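PDB 2VM9: discoidin-2 from Dictyostelium discoideum, which binds galactose and N-acetylgalactosamine as a trimeric calcium-containing lectin, and may take part in spore formation and in building the spore coat. Local coordinates for residues Phe62-Phe73 with Pro128-Pro138; Asp83-Tyr91 with Tyr141-Trp149. All coordinates share one frame; numbering follows the deposited sequence.

Interaction 1 (Phe62-Phe73 with Pro128-Pro138); sequences FIVAGSDSVKHF and PIKARSIAIHP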
loop_
_atom_site.group_PDB
_atom_site.type_symbol
_atom_site.label_atom_id
_atom_site.label_comp_id
_atom_site.label_asym_id
_atom_site.label_seq_id
_atom_site.Cartn_x
_atom_site.Cartn_y
_atom_site.Cartn_z
ATOM N N PHE A 62 25.467 -9.268 -2.501
ATOM C CA PHE A 62 24.522 -8.352 -1.859
ATOM C C PHE A 62 23.329 -9.113 -1.355
ATOM O O PHE A 62 23.093 -10.240 -1.782
ATOM C CB PHE A 62 24.010 -7.268 -2.863
ATOM C CG PHE A 62 23.437 -7.855 -4.150
ATOM C CD1 PHE A 62 22.143 -8.371 -4.172
ATOM C CD2 PHE A 62 24.191 -7.851 -5.319
ATOM C CE1 PHE A 62 21.611 -8.941 -5.364
ATOM C CE2 PHE A 62 23.691 -8.395 -6.517
ATOM C CZ PHE A 62 22.391 -8.967 -6.529
ATOM N N ILE A 63 22.559 -8.462 -0.485
ATOM C CA ILE A 63 21.154 -8.835 -0.297
ATOM C C ILE A 63 20.342 -7.581 -0.578
ATOM O O ILE A 63 20.654 -6.503 -0.052
ATOM C CB ILE A 63 20.821 -9.328 1.129
ATOM C CG1 ILE A 63 21.758 -10.455 1.585
ATOM C CG2 ILE A 63 19.324 -9.776 1.208
ATOM C CD1 ILE A 63 21.543 -10.825 3.044
ATOM N N VAL A 64 19.315 -7.734 -1.403
ATOM C CA VAL A 64 18.323 -6.689 -1.639
ATOM C C VAL A 64 17.132 -6.981 -0.745
ATOM O O VAL A 64 16.694 -8.132 -0.661
ATOM C CB VAL A 64 17.810 -6.694 -3.099
ATOM C CG1 VAL A 64 16.812 -5.544 -3.302
ATOM C CG2 VAL A 64 18.965 -6.606 -4.072
ATOM N N ALA A 65 16.641 -5.940 -0.071
ATOM C CA ALA A 65 15.422 -6.007 0.743
ATOM C C ALA A 65 14.411 -5.054 0.138
ATOM O O ALA A 65 14.738 -3.883 -0.113
ATOM C CB ALA A 65 15.736 -5.625 2.156
ATOM N N GLY A 66 13.197 -5.535 -0.125
ATOM C CA GLY A 66 12.249 -4.676 -0.806
ATOM C C GLY A 66 10.803 -4.903 -0.422
ATOM O O GLY A 66 10.433 -5.971 0.107
ATOM N N SER A 67 9.998 -3.885 -0.704
ATOM C CA SER A 67 8.551 -4.008 -0.732
ATOM C C SER A 67 8.006 -2.749 -1.417
ATOM O O SER A 67 8.749 -1.793 -1.643
ATOM C CB SER A 67 7.990 -4.184 0.683
ATOM O OG SER A 67 7.919 -2.944 1.368
ATOM N N ASP A 68 6.711 -2.760 -1.757
ATOM C CA ASP A 68 6.061 -1.606 -2.428
ATOM C C ASP A 68 5.979 -0.313 -1.640
ATOM O O ASP A 68 5.803 0.758 -2.231
ATOM C CB ASP A 68 4.605 -1.957 -2.748
ATOM C CG ASP A 68 4.491 -3.094 -3.684
ATOM O OD1 ASP A 68 5.316 -3.145 -4.612
ATOM O OD2 ASP A 68 3.580 -3.937 -3.489
ATOM N N SER A 69 6.018 -0.405 -0.318
ATOM C CA SER A 69 5.773 0.778 0.505
ATOM C C SER A 69 7.009 1.655 0.546
ATOM O O SER A 69 8.144 1.167 0.453
ATOM C CB SER A 69 5.363 0.391 1.914
ATOM O OG SER A 69 6.403 -0.336 2.528
ATOM N N VAL A 70 6.790 2.952 0.652
ATOM C CA VAL A 70 7.894 3.871 0.871
ATOM C C VAL A 70 8.261 3.743 2.337
ATOM O O VAL A 70 7.438 3.989 3.217
ATOM C CB VAL A 70 7.514 5.335 0.563
ATOM C CG1 VAL A 70 8.647 6.261 0.985
ATOM C CG2 VAL A 70 7.167 5.499 -0.928
ATOM N N LYS A 71 9.490 3.317 2.602
ATOM C CA LYS A 71 9.960 3.173 3.979
ATOM C C LYS A 71 10.895 4.326 4.281
ATOM O O LYS A 71 11.548 4.855 3.386
ATOM C CB LYS A 71 10.665 1.846 4.173
ATOM C CG LYS A 71 9.624 0.706 4.181
ATOM C CD LYS A 71 10.072 -0.585 3.603
ATOM C CE LYS A 71 10.635 -0.487 2.198
ATOM N NZ LYS A 71 9.699 -0.966 1.150
ATOM N N HIS A 72 10.929 4.713 5.547
ATOM C CA HIS A 72 11.894 5.671 6.041
ATOM C C HIS A 72 12.822 4.888 6.954
ATOM O O HIS A 72 12.490 4.650 8.125
ATOM C CB HIS A 72 11.174 6.791 6.795
ATOM C CG HIS A 72 10.430 7.720 5.885
ATOM N ND1 HIS A 72 9.147 7.472 5.460
ATOM C CD2 HIS A 72 10.819 8.861 5.268
ATOM C CE1 HIS A 72 8.759 8.436 4.644
ATOM N NE2 HIS A 72 9.759 9.287 4.504
ATOM N N PHE A 73 13.957 4.448 6.403
ATOM C CA PHE A 73 14.888 3.640 7.170
ATOM C C PHE A 73 15.714 4.515 8.086
ATOM O O PHE A 73 16.376 5.446 7.611
ATOM C CB PHE A 73 15.815 2.864 6.240
ATOM C CG PHE A 73 15.121 1.748 5.488
ATOM C CD1 PHE A 73 14.690 0.608 6.160
ATOM C CD2 PHE A 73 14.929 1.835 4.112
ATOM C CE1 PHE A 73 14.052 -0.458 5.437
ATOM C CE2 PHE A 73 14.316 0.799 3.372
ATOM C CZ PHE A 73 13.863 -0.353 4.052
ATOM N N PRO A 128 16.622 9.937 7.651
ATOM C CA PRO A 128 16.276 8.579 7.228
ATOM C C PRO A 128 16.454 8.409 5.727
ATOM O O PRO A 128 16.302 9.354 4.942
ATOM C CB PRO A 128 14.789 8.470 7.587
ATOM C CG PRO A 128 14.635 9.380 8.770
ATOM C CD PRO A 128 15.526 10.557 8.412
ATOM N N ILE A 129 16.789 7.194 5.336
ATOM C CA ILE A 129 16.808 6.844 3.928
ATOM C C ILE A 129 15.383 6.540 3.521
ATOM O O ILE A 129 14.752 5.667 4.084
ATOM C CB ILE A 129 17.689 5.605 3.670
ATOM C CG1 ILE A 129 19.163 5.923 3.937
ATOM C CG2 ILE A 129 17.499 5.086 2.233
ATOM C CD1 ILE A 129 20.032 4.691 3.943
ATOM N N LYS A 130 14.911 7.243 2.501
ATOM C CA LYS A 130 13.577 7.075 1.967
ATOM C C LYS A 130 13.689 6.148 0.744
ATOM O O LYS A 130 14.321 6.490 -0.263
ATOM C CB LYS A 130 13.039 8.438 1.563
ATOM C CG LYS A 130 11.624 8.423 1.132
ATOM C CD LYS A 130 11.194 9.840 0.789
ATOM C CE LYS A 130 10.070 9.815 -0.174
ATOM N NZ LYS A 130 9.699 11.223 -0.552
ATOM N N ALA A 131 13.110 4.958 0.857
ATOM C CA ALA A 131 13.342 3.931 -0.164
ATOM C C ALA A 131 12.253 2.858 -0.183
ATOM O O ALA A 131 11.620 2.589 0.832
ATOM C CB ALA A 131 14.702 3.282 0.076
ATOM N N ARG A 132 12.056 2.258 -1.353
ATOM C CA ARG A 132 11.250 1.042 -1.489
ATOM C C ARG A 132 12.137 -0.180 -1.357
ATOM O O ARG A 132 11.736 -1.129 -0.720
ATOM C CB ARG A 132 10.483 1.008 -2.810
ATOM C CG ARG A 132 9.286 1.957 -2.802
ATOM C CD ARG A 132 8.469 1.807 -4.096
ATOM N NE ARG A 132 7.193 2.505 -3.942
ATOM C CZ ARG A 132 6.995 3.800 -4.173
ATOM N NH1 ARG A 132 7.980 4.569 -4.612
ATOM N NH2 ARG A 132 5.783 4.324 -3.996
ATOM N N SER A 133 13.344 -0.125 -1.926
ATOM C CA SER A 133 14.290 -1.246 -1.801
ATOM C C SER A 133 15.661 -0.751 -1.393
ATOM O O SER A 133 16.055 0.376 -1.722
ATOM C CB SER A 133 14.356 -2.051 -3.093
ATOM O OG SER A 133 13.047 -2.501 -3.444
ATOM N N ILE A 134 16.376 -1.582 -0.651
ATOM C CA ILE A 134 17.693 -1.201 -0.159
ATOM C C ILE A 134 18.567 -2.446 -0.265
ATOM O O ILE A 134 18.048 -3.561 -0.144
ATOM C CB ILE A 134 17.585 -0.650 1.296
ATOM C CG1 ILE A 134 18.932 -0.125 1.795
ATOM C CG2 ILE A 134 17.020 -1.704 2.250
ATOM C CD1 ILE A 134 18.793 0.757 3.047
ATOM N N ALA A 135 19.861 -2.283 -0.530
ATOM C CA ALA A 135 20.729 -3.461 -0.702
ATOM C C ALA A 135 21.995 -3.229 0.095
ATOM O O ALA A 135 22.597 -2.138 0.003
ATOM C CB ALA A 135 21.097 -3.664 -2.186
ATOM N N ILE A 136 22.398 -4.257 0.847
ATOM C CA ILE A 136 23.698 -4.280 1.498
ATOM C C ILE A 136 24.689 -4.947 0.551
ATOM O O ILE A 136 24.400 -6.016 -0.019
ATOM C CB ILE A 136 23.621 -4.961 2.895
ATOM C CG1 ILE A 136 24.985 -4.911 3.597
ATOM C CG2 ILE A 136 23.053 -6.414 2.800
ATOM C CD1 ILE A 136 24.917 -5.220 5.092
ATOM N N HIS A 137 25.828 -4.277 0.348
ATOM C CA HIS A 137 26.855 -4.695 -0.620
ATOM C C HIS A 137 28.175 -4.888 0.134
ATOM O O HIS A 137 28.961 -3.944 0.259
ATOM C CB HIS A 137 26.996 -3.610 -1.700
ATOM C CG HIS A 137 25.970 -3.717 -2.791
ATOM N ND1 HIS A 137 26.235 -4.333 -4.000
ATOM C CD2 HIS A 137 24.683 -3.291 -2.859
ATOM C CE1 HIS A 137 25.156 -4.272 -4.772
ATOM N NE2 HIS A 137 24.200 -3.650 -4.101
ATOM N N PRO A 138 28.382 -6.087 0.717
ATOM C CA PRO A 138 29.630 -6.373 1.434
ATOM C C PRO A 138 30.842 -6.043 0.572
ATOM O O PRO A 138 30.857 -6.343 -0.639
ATOM C CB PRO A 138 29.552 -7.882 1.670
ATOM C CG PRO A 138 28.029 -8.099 1.881
ATOM C CD PRO A 138 27.459 -7.244 0.745
HETATM O O HOH W 1 3.664 2.751 -2.739
#
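Phe73 and Ile134 supply the tight side of this contact. The phenyl ring and the isoleucine lie alongside one another, pointing opposite ways, with Phe73 CE2 3.9 Å from Ile134 CG2, and the same CE2 lies 4.1 Å from Ala131 CB. Ile63 against Ile136 and Ala65 against Ile134 continue this apolar face, all buried. Lys71 also starts from it, yet its chain, folded over at three successive bonds, curls back so that the amine reaches backbone at the corner: NZ donates to Arg132 O at 2.8 Å, and also to Ser67 OG and Ser69 O. Arg132 O thus accepts two bonds, the second from Ser67 N, and a buried ammonium is satisfied largely by neutral oxygens.

Both chains turn this corner together, at Asp68-Ser69 and at Arg132, passing from one sheet of the F5/8 type C beta-sandwich to the other. Antiparallel pairing holds on each side of it: the short axes of 63-67 and 133-138 run at 168°, those of 70-73 and 128-131 at 163°. Arg132 and Ser133 form a classic beta bulge opposite Thr96.

Arg132 is itself buried; extended from CG to NE, it brings NE 2.8 Å from Asp68 O, the donor lying above the carbonyl plane, and a water at the guanidinium edge links NH2 to that oxygen. Looser packing begins beyond it, among the partly exposed Val70, His72 and Lys130. Val70 CG2 sits over one guanidinium face. Lys130 stretches beside His72, whose NE2 bonds Asn257 of the second subunit. Asp68 OD2 reaches Ser69 OG and Ser67 OG there, placing the corner at the trimer interface. At the far end, Phe62 CB rests over the centre of the His137 ring, 3.7 Å from its centroid and 9° off the normal.

Interaction 2 (Asp83-Tyr91 with Tyr141-Trp149); sequences DHDQWVTSY and YNNHISLRW
A short antiparallel bridge beside a strand that runs nearly at right angles makes this contact, at one end of the F5/8 type C beta-sandwich. Trp87 and Asn142 form its hydrogen-bonded pair, with Asn142 N 2.8 Å from Trp87 O and Trp87 N donating back to Asn142 O. The axes of segments 87-91 and 146-149, in contrast, run at 83° to each other.

Over the indole lies the Asn142 side chain: CB stands 3.6 Å from the centroid of the five-membered ring, a CH-pi contact, and OD1 sits above the same plane, 3.0 Å from Trp87 CZ2. Asn142 CG lies anti to the backbone N (chi1 175°), which carries the amide across the ring, their planes 43° apart. Next along the turn, Asn143 ND2 donates to Asp85 O at 2.9 Å; the acceptor lies in the amide plane and the bond is fairly straight. Asp85 itself centres an inverse gamma turn. Gln86 runs alongside His144, its CD 3.4 Å from His144 CB, and OE1 accepts from Ser146 OG at 2.6 Å. Arg81 NH1 gives OE1 a second bond, probably fixing the amide's rotation.

Val88 CG2 packs inward on Ile145 CG2 and on Leu147 CD2. Beyond these apolar groups, Trp52 of strand 52-53 touches Ile145 and Leu147, while Ser53 touches Gln86 and His144; strand 102-112 borders strand 87-96 on the side away from strand 133-142.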
loop_
_atom_site.group_PDB
_atom_site.type_symbol
_atom_site.label_atom_id
_atom_site.label_comp_id
_atom_site.label_asym_id
_atom_site.label_seq_id
_atom_site.Cartn_x
_atom_site.Cartn_y
_atom_site.Cartn_z
ATOM N N ASP A 83 27.715 -19.358 14.031
ATOM C CA ASP A 83 28.238 -20.706 14.253
ATOM C C ASP A 83 29.636 -20.973 13.657
ATOM O O ASP A 83 30.172 -22.086 13.797
ATOM C CB ASP A 83 27.245 -21.751 13.726
ATOM C CG ASP A 83 26.972 -21.614 12.237
ATOM O OD1 ASP A 83 26.634 -20.501 11.772
ATOM O OD2 ASP A 83 27.099 -22.625 11.540
ATOM N N HIS A 84 30.216 -19.977 12.991
ATOM C CA HIS A 84 31.601 -20.088 12.455
ATOM C C HIS A 84 32.224 -18.702 12.370
ATOM O O HIS A 84 31.505 -17.719 12.377
ATOM C CB HIS A 84 31.646 -20.778 11.099
ATOM C CG HIS A 84 31.504 -22.256 11.206
ATOM N ND1 HIS A 84 32.387 -23.026 11.942
ATOM C CD2 HIS A 84 30.551 -23.104 10.751
ATOM C CE1 HIS A 84 31.998 -24.292 11.898
ATOM N NE2 HIS A 84 30.883 -24.363 11.192
ATOM N N ASP A 85 33.551 -18.646 12.289
ATOM C CA ASP A 85 34.277 -17.376 12.337
ATOM C C ASP A 85 34.266 -16.691 10.972
ATOM O O ASP A 85 35.290 -16.625 10.285
ATOM C CB ASP A 85 35.727 -17.619 12.783
ATOM C CG ASP A 85 35.836 -18.017 14.242
ATOM O OD1 ASP A 85 34.872 -17.853 15.026
ATOM O OD2 ASP A 85 36.931 -18.439 14.620
ATOM N N GLN A 86 33.093 -16.190 10.587
ATOM C CA GLN A 86 32.934 -15.483 9.312
ATOM C C GLN A 86 32.113 -14.262 9.601
ATOM O O GLN A 86 31.134 -14.337 10.365
ATOM C CB GLN A 86 32.164 -16.342 8.308
ATOM C CG GLN A 86 32.881 -17.629 7.968
ATOM C CD GLN A 86 31.989 -18.641 7.269
ATOM O OE1 GLN A 86 30.787 -18.412 7.031
ATOM N NE2 GLN A 86 32.585 -19.774 6.931
ATOM N N TRP A 87 32.489 -13.129 9.010
ATOM C CA TRP A 87 31.737 -11.892 9.221
ATOM C C TRP A 87 32.128 -10.862 8.158
ATOM O O TRP A 87 33.245 -10.897 7.622
ATOM C CB TRP A 87 31.932 -11.300 10.650
ATOM C CG TRP A 87 33.367 -11.173 11.124
ATOM C CD1 TRP A 87 34.246 -10.147 10.849
ATOM C CD2 TRP A 87 34.054 -12.079 11.988
ATOM N NE1 TRP A 87 35.447 -10.361 11.514
ATOM C CE2 TRP A 87 35.358 -11.548 12.206
ATOM C CE3 TRP A 87 33.692 -13.304 12.608
ATOM C CZ2 TRP A 87 36.320 -12.213 12.997
ATOM C CZ3 TRP A 87 34.640 -13.945 13.432
ATOM C CH2 TRP A 87 35.940 -13.386 13.611
ATOM N N VAL A 88 31.195 -9.977 7.830
ATOM C CA VAL A 88 31.506 -8.893 6.914
ATOM C C VAL A 88 32.151 -7.757 7.681
ATOM O O VAL A 88 31.597 -7.290 8.666
ATOM C CB VAL A 88 30.232 -8.454 6.171
ATOM C CG1 VAL A 88 30.472 -7.164 5.374
ATOM C CG2 VAL A 88 29.765 -9.626 5.274
ATOM N N THR A 89 33.326 -7.305 7.220
ATOM C CA THR A 89 34.075 -6.283 7.942
ATOM C C THR A 89 33.793 -4.865 7.427
ATOM O O THR A 89 34.061 -3.880 8.126
ATOM C CB THR A 89 35.593 -6.562 7.870
ATOM O OG1 THR A 89 35.947 -6.752 6.487
ATOM C CG2 THR A 89 35.970 -7.798 8.687
ATOM N N SER A 90 33.286 -4.734 6.197
ATOM C CA SER A 90 32.861 -3.427 5.692
ATOM C C SER A 90 31.876 -3.636 4.563
ATOM O O SER A 90 31.911 -4.676 3.898
ATOM C CB SER A 90 34.052 -2.570 5.207
ATOM O OG SER A 90 34.584 -2.985 3.940
ATOM N N TYR A 91 31.018 -2.648 4.355
ATOM C CA TYR A 91 30.067 -2.736 3.251
ATOM C C TYR A 91 29.640 -1.351 2.769
ATOM O O TYR A 91 29.872 -0.329 3.442
ATOM C CB TYR A 91 28.833 -3.558 3.683
ATOM C CG TYR A 91 28.060 -2.960 4.856
ATOM C CD1 TYR A 91 27.057 -2.001 4.639
ATOM C CD2 TYR A 91 28.300 -3.381 6.170
ATOM C CE1 TYR A 91 26.342 -1.446 5.716
ATOM C CE2 TYR A 91 27.568 -2.839 7.253
ATOM C CZ TYR A 91 26.604 -1.878 7.002
ATOM O OH TYR A 91 25.876 -1.363 8.042
ATOM N N TYR A 141 35.637 -8.922 4.078
ATOM C CA TYR A 141 35.081 -9.944 4.963
ATOM C C TYR A 141 36.213 -10.698 5.644
ATOM O O TYR A 141 37.345 -10.727 5.155
ATOM C CB TYR A 141 34.185 -10.918 4.168
ATOM C CG TYR A 141 34.797 -11.290 2.829
ATOM C CD1 TYR A 141 35.640 -12.386 2.725
ATOM C CD2 TYR A 141 34.521 -10.535 1.678
ATOM C CE1 TYR A 141 36.230 -12.748 1.496
ATOM C CE2 TYR A 141 35.129 -10.868 0.436
ATOM C CZ TYR A 141 35.968 -11.969 0.377
ATOM O OH TYR A 141 36.592 -12.309 -0.767
ATOM N N ASN A 142 35.884 -11.287 6.796
ATOM C CA ASN A 142 36.768 -12.242 7.457
ATOM C C ASN A 142 36.267 -13.618 7.098
ATOM O O ASN A 142 35.152 -13.985 7.480
ATOM C CB ASN A 142 36.750 -12.095 8.987
ATOM C CG ASN A 142 37.572 -13.185 9.651
ATOM O OD1 ASN A 142 37.114 -13.744 10.588
ATOM N ND2 ASN A 142 38.760 -13.385 9.266
ATOM N N ASN A 143 37.099 -14.361 6.368
ATOM C CA ASN A 143 36.844 -15.757 5.982
ATOM C C ASN A 143 35.758 -16.014 4.932
ATOM O O ASN A 143 35.963 -16.793 4.010
ATOM C CB ASN A 143 36.611 -16.645 7.218
ATOM C CG ASN A 143 37.931 -16.939 7.936
ATOM O OD1 ASN A 143 38.960 -16.984 7.280
ATOM N ND2 ASN A 143 37.904 -17.127 9.254
ATOM N N HIS A 144 34.607 -15.382 5.092
ATOM C CA HIS A 144 33.512 -15.567 4.124
ATOM C C HIS A 144 32.541 -14.417 4.240
ATOM O O HIS A 144 32.436 -13.816 5.298
ATOM C CB HIS A 144 32.762 -16.876 4.422
ATOM C CG HIS A 144 32.059 -17.438 3.226
ATOM N ND1 HIS A 144 32.654 -18.347 2.378
ATOM C CD2 HIS A 144 30.831 -17.192 2.718
ATOM C CE1 HIS A 144 31.810 -18.664 1.411
ATOM N NE2 HIS A 144 30.701 -17.962 1.588
ATOM N N ILE A 145 31.812 -14.139 3.161
ATOM C CA ILE A 145 30.753 -13.145 3.203
ATOM C C ILE A 145 29.561 -13.836 3.890
ATOM O O ILE A 145 28.797 -14.561 3.262
ATOM C CB ILE A 145 30.390 -12.661 1.805
ATOM C CG1 ILE A 145 31.597 -11.940 1.183
ATOM C CG2 ILE A 145 29.147 -11.743 1.865
ATOM C CD1 ILE A 145 31.433 -11.653 -0.332
ATOM N N SER A 146 29.459 -13.609 5.192
ATOM C CA SER A 146 28.409 -14.188 6.016
ATOM C C SER A 146 27.938 -13.092 6.959
ATOM O O SER A 146 28.748 -12.395 7.590
ATOM C CB SER A 146 28.931 -15.398 6.829
ATOM O OG SER A 146 29.424 -16.435 5.979
ATOM N N LEU A 147 26.619 -12.926 7.072
ATOM C CA LEU A 147 26.133 -11.881 7.959
ATOM C C LEU A 147 24.722 -12.164 8.428
ATOM O O LEU A 147 23.979 -12.970 7.820
ATOM C CB LEU A 147 26.194 -10.489 7.306
ATOM C CG LEU A 147 25.216 -10.278 6.128
ATOM C CD1 LEU A 147 23.839 -9.817 6.599
ATOM C CD2 LEU A 147 25.770 -9.289 5.119
ATOM N N ARG A 148 24.374 -11.492 9.521
ATOM C CA ARG A 148 22.998 -11.357 9.963
ATOM C C ARG A 148 22.746 -9.854 10.078
ATOM O O ARG A 148 23.685 -9.084 10.229
ATOM C CB ARG A 148 22.768 -12.047 11.308
ATOM C CG ARG A 148 22.852 -13.574 11.213
ATOM C CD ARG A 148 22.845 -14.214 12.626
ATOM N NE ARG A 148 24.146 -13.975 13.269
ATOM C CZ ARG A 148 24.413 -14.230 14.550
ATOM N NH1 ARG A 148 23.461 -14.743 15.350
ATOM N NH2 ARG A 148 25.619 -13.945 15.051
ATOM N N TRP A 149 21.480 -9.442 9.969
ATOM C CA TRP A 149 21.177 -8.021 9.908
ATOM C C TRP A 149 19.719 -7.741 10.208
ATOM O O TRP A 149 18.880 -8.661 10.231
ATOM C CB TRP A 149 21.556 -7.421 8.540
ATOM C CG TRP A 149 20.747 -7.921 7.372
ATOM C CD1 TRP A 149 20.227 -9.188 7.176
ATOM C CD2 TRP A 149 20.375 -7.154 6.228
ATOM N NE1 TRP A 149 19.545 -9.229 5.961
ATOM C CE2 TRP A 149 19.655 -8.006 5.357
ATOM C CE3 TRP A 149 20.610 -5.828 5.836
ATOM C CZ2 TRP A 149 19.132 -7.555 4.133
ATOM C CZ3 TRP A 149 20.111 -5.389 4.631
ATOM C CH2 TRP A 149 19.384 -6.258 3.781
#

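Interactions 1 and 2 have centres about 20 Å apart and share strand 133-142: 128-138 enters it after the corner, and 141-149 holds its last residues. Its neighbours differ accordingly, 63-67 on one side in interaction 1 and 87-96 on the other in interaction 2. The contacts also meet through the core between the sheets, where Trp149 CZ3 lies 3.6 Å from Ile136 CG2 and Trp149 CZ2 lies 3.7 Å from Ile63 CG2. Within the shared sheet, Tyr91 CB also packs 3.4 Å from His137 O on the neighbouring strand. Interaction 1 touches other subunits, whereas interaction 2 touches none. Both lie away from the calcium site and from the carbohydrate-binding residues of the lectin-like region.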